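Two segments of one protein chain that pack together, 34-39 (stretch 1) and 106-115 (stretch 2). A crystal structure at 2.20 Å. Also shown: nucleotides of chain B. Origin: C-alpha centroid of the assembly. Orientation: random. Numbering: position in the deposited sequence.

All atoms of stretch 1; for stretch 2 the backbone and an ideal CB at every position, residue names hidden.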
# COMPACT_ATOMS: atom_id res chain seq x y z
N GLN A 34 -21.39 13.78 34.89
CA GLN A 34 -19.94 13.66 35.07
C GLN A 34 -19.15 13.98 33.79
O GLN A 34 -18.20 14.77 33.83
CB GLN A 34 -19.54 12.30 35.66
CG GLN A 34 -20.26 11.10 35.07
CD GLN A 34 -19.53 9.79 35.33
OE1 GLN A 34 -18.37 9.78 35.74
NE2 GLN A 34 -20.20 8.68 35.07
N HIS A 35 -19.55 13.38 32.67
CA HIS A 35 -18.89 13.64 31.40
C HIS A 35 -19.90 14.01 30.32
O HIS A 35 -20.48 13.13 29.70
CB HIS A 35 -18.06 12.43 30.95
CG HIS A 35 -17.00 12.04 31.93
ND1 HIS A 35 -15.89 12.82 32.18
CD2 HIS A 35 -16.88 10.96 32.73
CE1 HIS A 35 -15.13 12.23 33.08
NE2 HIS A 35 -15.71 11.10 33.44
N SER A 36 -20.10 15.31 30.12
CA SER A 36 -21.03 15.82 29.12
C SER A 36 -20.70 15.22 27.75
O SER A 36 -19.54 15.18 27.36
CB SER A 36 -20.97 17.34 29.07
OG SER A 36 -21.99 17.86 28.23
N ARG A 37 -21.73 14.74 27.05
CA ARG A 37 -21.53 13.94 25.84
C ARG A 37 -20.70 14.66 24.79
O ARG A 37 -21.09 15.73 24.32
CB ARG A 37 -22.87 13.51 25.25
CG ARG A 37 -22.75 12.62 24.03
CD ARG A 37 -24.09 12.45 23.34
NE ARG A 37 -25.10 11.94 24.26
CZ ARG A 37 -25.32 10.65 24.50
NH1 ARG A 37 -24.58 9.71 23.90
NH2 ARG A 37 -26.26 10.29 25.36
N PRO A 38 -19.56 14.08 24.42
CA PRO A 38 -18.71 14.74 23.43
C PRO A 38 -19.24 14.51 22.02
O PRO A 38 -19.83 13.47 21.73
CB PRO A 38 -17.34 14.08 23.63
CG PRO A 38 -17.65 12.74 24.21
CD PRO A 38 -18.96 12.83 24.93
N TYR A 39 -19.03 15.51 21.18
CA TYR A 39 -19.44 15.50 19.79
C TYR A 39 -18.20 15.79 18.95
O TYR A 39 -17.31 16.52 19.39
CB TYR A 39 -20.43 16.63 19.53
CG TYR A 39 -21.84 16.40 20.01
CD1 TYR A 39 -22.14 16.35 21.37
CD2 TYR A 39 -22.89 16.26 19.10
CE1 TYR A 39 -23.45 16.15 21.81
CE2 TYR A 39 -24.20 16.05 19.53
CZ TYR A 39 -24.47 16.00 20.89
OH TYR A 39 -25.75 15.79 21.33
N UNK A 106 -7.37 16.43 34.79
CA UNK A 106 -8.47 16.29 35.73
C UNK A 106 -8.95 14.84 35.92
O UNK A 106 -9.35 14.44 37.01
CB UNK A 106 -9.64 17.16 35.26
N UNK A 107 -8.93 14.06 34.84
CA UNK A 107 -9.43 12.69 34.86
C UNK A 107 -8.59 11.86 33.91
O UNK A 107 -8.92 11.75 32.73
CB UNK A 107 -10.91 12.63 34.48
N UNK A 108 -7.49 11.29 34.42
CA UNK A 108 -6.49 10.54 33.65
C UNK A 108 -7.08 9.44 32.77
O UNK A 108 -6.74 9.38 31.58
CB UNK A 108 -5.47 9.92 34.61
N UNK A 109 -7.95 8.60 33.31
CA UNK A 109 -8.53 7.51 32.53
C UNK A 109 -9.35 8.02 31.35
O UNK A 109 -9.21 7.54 30.22
CB UNK A 109 -9.41 6.63 33.43
N UNK A 110 -10.22 8.99 31.62
CA UNK A 110 -11.14 9.49 30.61
C UNK A 110 -10.42 10.31 29.53
O UNK A 110 -10.71 10.17 28.34
CB UNK A 110 -12.23 10.34 31.27
N UNK A 111 -9.46 11.13 29.94
CA UNK A 111 -8.72 11.95 29.00
C UNK A 111 -7.94 11.07 28.04
O UNK A 111 -7.83 11.36 26.85
CB UNK A 111 -7.78 12.91 29.74
N UNK A 112 -7.40 9.98 28.57
CA UNK A 112 -6.64 9.06 27.75
C UNK A 112 -7.51 8.28 26.76
O UNK A 112 -7.08 7.97 25.65
CB UNK A 112 -5.88 8.08 28.65
N UNK A 113 -8.74 7.96 27.18
CA UNK A 113 -9.72 7.34 26.31
C UNK A 113 -9.94 8.28 25.13
O UNK A 113 -9.89 7.90 23.96
CB UNK A 113 -11.03 7.05 27.05
N UNK A 114 -10.16 9.54 25.47
CA UNK A 114 -10.40 10.58 24.49
C UNK A 114 -9.22 10.74 23.51
O UNK A 114 -9.42 10.98 22.32
CB UNK A 114 -10.67 11.90 25.21
N UNK A 115 -7.99 10.60 24.00
CA UNK A 115 -6.83 10.60 23.12
C UNK A 115 -6.91 9.45 22.12
O UNK A 115 -6.72 9.64 20.93
CB UNK A 115 -5.54 10.50 23.94
P A B 32 -12.06 0.42 32.21
OP1 A B 32 -12.16 -0.66 33.21
OP2 A B 32 -13.26 0.80 31.44
O5' A B 32 -11.41 1.71 32.88
C5' A B 32 -12.21 2.74 33.41
C4' A B 32 -12.10 4.02 32.61
O4' A B 32 -11.11 3.89 31.56
C3' A B 32 -13.36 4.46 31.90
O3' A B 32 -14.21 5.18 32.78
C2' A B 32 -12.85 5.29 30.73
O2' A B 32 -12.60 6.63 31.14
C1' A B 32 -11.50 4.63 30.42
N9 A B 32 -11.58 3.69 29.28
C8 A B 32 -12.62 2.91 28.86
N7 A B 32 -12.32 2.11 27.86
C5 A B 32 -10.98 2.38 27.60
C6 A B 32 -10.07 1.87 26.66
N6 A B 32 -10.37 0.95 25.75
N1 A B 32 -8.80 2.36 26.68
C2 A B 32 -8.49 3.29 27.59
N3 A B 32 -9.27 3.83 28.53
C4 A B 32 -10.51 3.33 28.49
P A B 33 -15.75 4.77 32.97
OP1 A B 33 -16.14 5.17 34.35
OP2 A B 33 -15.89 3.35 32.57
O5' A B 33 -16.48 5.69 31.92
C5' A B 33 -16.06 7.03 31.70
C4' A B 33 -16.88 7.66 30.61
O4' A B 33 -16.44 7.14 29.32
C3' A B 33 -18.37 7.37 30.70
O3' A B 33 -19.08 8.45 30.15
C2' A B 33 -18.53 6.14 29.80
O2' A B 33 -19.82 5.99 29.23
C1' A B 33 -17.47 6.37 28.73
N9 A B 33 -16.88 5.13 28.24
C8 A B 33 -16.49 4.07 29.03
N7 A B 33 -16.00 3.06 28.35
C5 A B 33 -16.07 3.49 27.03
C6 A B 33 -15.71 2.87 25.83
N6 A B 33 -15.17 1.65 25.75
N1 A B 33 -15.92 3.57 24.69
C2 A B 33 -16.46 4.79 24.76
N3 A B 33 -16.84 5.47 25.84
C4 A B 33 -16.63 4.75 26.95
P C B 30 -1.05 0.09 33.18
OP1 C B 30 -1.09 0.14 34.66
OP2 C B 30 -1.20 -1.23 32.51
O5' C B 30 -2.10 1.13 32.58
C5' C B 30 -2.33 2.38 33.20
C4' C B 30 -3.25 3.24 32.37
O4' C B 30 -2.73 3.35 31.02
C3' C B 30 -4.67 2.71 32.18
O3' C B 30 -5.52 2.99 33.27
C2' C B 30 -5.10 3.39 30.89
O2' C B 30 -5.49 4.73 31.14
C1' C B 30 -3.80 3.40 30.10
N1 C B 30 -3.69 2.25 29.17
C2 C B 30 -4.47 2.28 28.01
O2 C B 30 -5.21 3.25 27.80
N3 C B 30 -4.41 1.25 27.13
C4 C B 30 -3.61 0.21 27.38
N4 C B 30 -3.59 -0.77 26.47
C5 C B 30 -2.80 0.15 28.55
C6 C B 30 -2.88 1.18 29.42

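Position 106 has helical backbone angles, and its ideal CB has nothing of stretch 1 within 5.5 Å. Many residues would do. The deposited residue is Ala106, which makes no contact with stretch 1.

Position 107 leaves helical phi/psi, at -147/89, and a helix begins right after it. Its CB points toward stretch 1 and lies 4.5 Å from His35 CE1. A residue that can cap the helix would suit: Asp, Asn, Ser or Thr. The imidazole nearby would suit a polar side chain with some reach. The residue is Asp107. It is the N-cap: Asp107 OD1 accepts from the backbone N of position 110 at 3.2 Å, and the angle of 164° is nearly straight. The other carboxylate oxygen turns to the histidine. Asp107 OD2 lies 3.3 Å from His35 CE1 and 3.4 Å from His35 NE2, at the edge of the ring and near its plane.

Position 108 opens the helix with phi at -51. Its CB is out of reach of stretch 1. Proline is well suited to a first helical turn, where the backbone N needs no partner within the helix; small or polar residues would also fit. It is Pro108.

Position 109 is helical and out of reach of stretch 1. The sugar of A32 lies near it, so a polar side chain is one reasonable choice. Gln109 is found, and Gln109 C lies 3.5 Å from A32 O2'.

Position 110 faces stretch 1. Its CB points toward it and is 3.9 Å from His35 CE1. The imidazole offers a flat surface, with Pro38 further along. Phe, Tyr, Trp or His could stack here, and a long aliphatic chain could cover the ring. The residue is Tyr110, with chi1 at 179° (t). Its ring stacks face to face on His35, centroids 3.8 Å apart and planes at 19°. His35 ND1 comes within 3.5 Å of Tyr110 CD2. The chain is long enough to bring Tyr110 OH to 3.8 Å from Pro38 CG. A water donates to Tyr110 OH at 2.7 Å and to Ser36 O at 2.8 Å, bridging the stretches. At the ring edge sit A32 O2' and A33 O4'.

Position 111 is ordinary helix, out of reach of stretch 1, so many residues would be compatible. It is Gly111, whose N bonds to Asp107 O at 2.9 Å.

Position 112 is out of reach of stretch 1 but has the base of C30 within range. A polar group would suit. Asn112 ND2 donates a weak hydrogen bond to C30 O2, at 2.6 Å and 117°.

Position 113 lies beside the adenosines, so an apolar side chain would suit. Leu113 CG is 3.7 Å from A32 N9, and Leu113 CD1 is 3.7 Å from A33 N3.

Position 114 points toward stretch 1, but no atom of stretch 1 lies within 5.5 Å of its ideal CB. A long, flexible apolar chain such as Met could reach Pro38. Met114 does: Met114 CE is 3.4 Å from Pro38 CB.

Position 115 is helical and remote from stretch 1. Many residues would serve; it is Leu115.

Stretch 2 (106-115) ADPQYGNLML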
# COMPACT_ATOMS: atom_id res chain seq x y z
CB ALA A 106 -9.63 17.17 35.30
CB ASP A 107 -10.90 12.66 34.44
CG ASP A 107 -11.56 11.31 34.70
OD1 ASP A 107 -10.92 10.25 34.51
OD2 ASP A 107 -12.74 11.31 35.10
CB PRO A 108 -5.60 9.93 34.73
CG PRO A 108 -5.70 10.90 35.88
CD PRO A 108 -7.12 11.41 35.84
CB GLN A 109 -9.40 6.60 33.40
CG GLN A 109 -8.66 5.88 34.53
CD GLN A 109 -9.57 4.92 35.30
OE1 GLN A 109 -10.67 5.29 35.72
NE2 GLN A 109 -9.11 3.69 35.48
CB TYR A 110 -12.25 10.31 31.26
CG TYR A 110 -13.25 10.89 30.30
CD1 TYR A 110 -14.21 10.09 29.69
CD2 TYR A 110 -13.25 12.25 29.99
CE1 TYR A 110 -15.14 10.62 28.82
CE2 TYR A 110 -14.18 12.80 29.12
CZ TYR A 110 -15.12 11.96 28.53
OH TYR A 110 -16.06 12.47 27.66
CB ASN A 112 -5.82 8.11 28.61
CG ASN A 112 -5.01 7.14 27.79
OD1 ASN A 112 -4.03 7.52 27.14
ND2 ASN A 112 -5.41 5.87 27.82
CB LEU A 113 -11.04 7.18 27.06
CG LEU A 113 -12.17 6.23 26.62
CD1 LEU A 113 -13.55 6.85 26.87
CD2 LEU A 113 -12.05 5.72 25.21
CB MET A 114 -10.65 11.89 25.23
CG MET A 114 -11.58 12.81 24.54
SD MET A 114 -13.00 13.17 25.59
CE MET A 114 -14.05 13.87 24.33
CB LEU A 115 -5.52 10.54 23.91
CG LEU A 115 -4.20 10.55 23.13
CD1 LEU A 115 -4.08 11.80 22.28
CD2 LEU A 115 -3.02 10.45 24.08
O HOH W 1 -16.80 15.09 27.86
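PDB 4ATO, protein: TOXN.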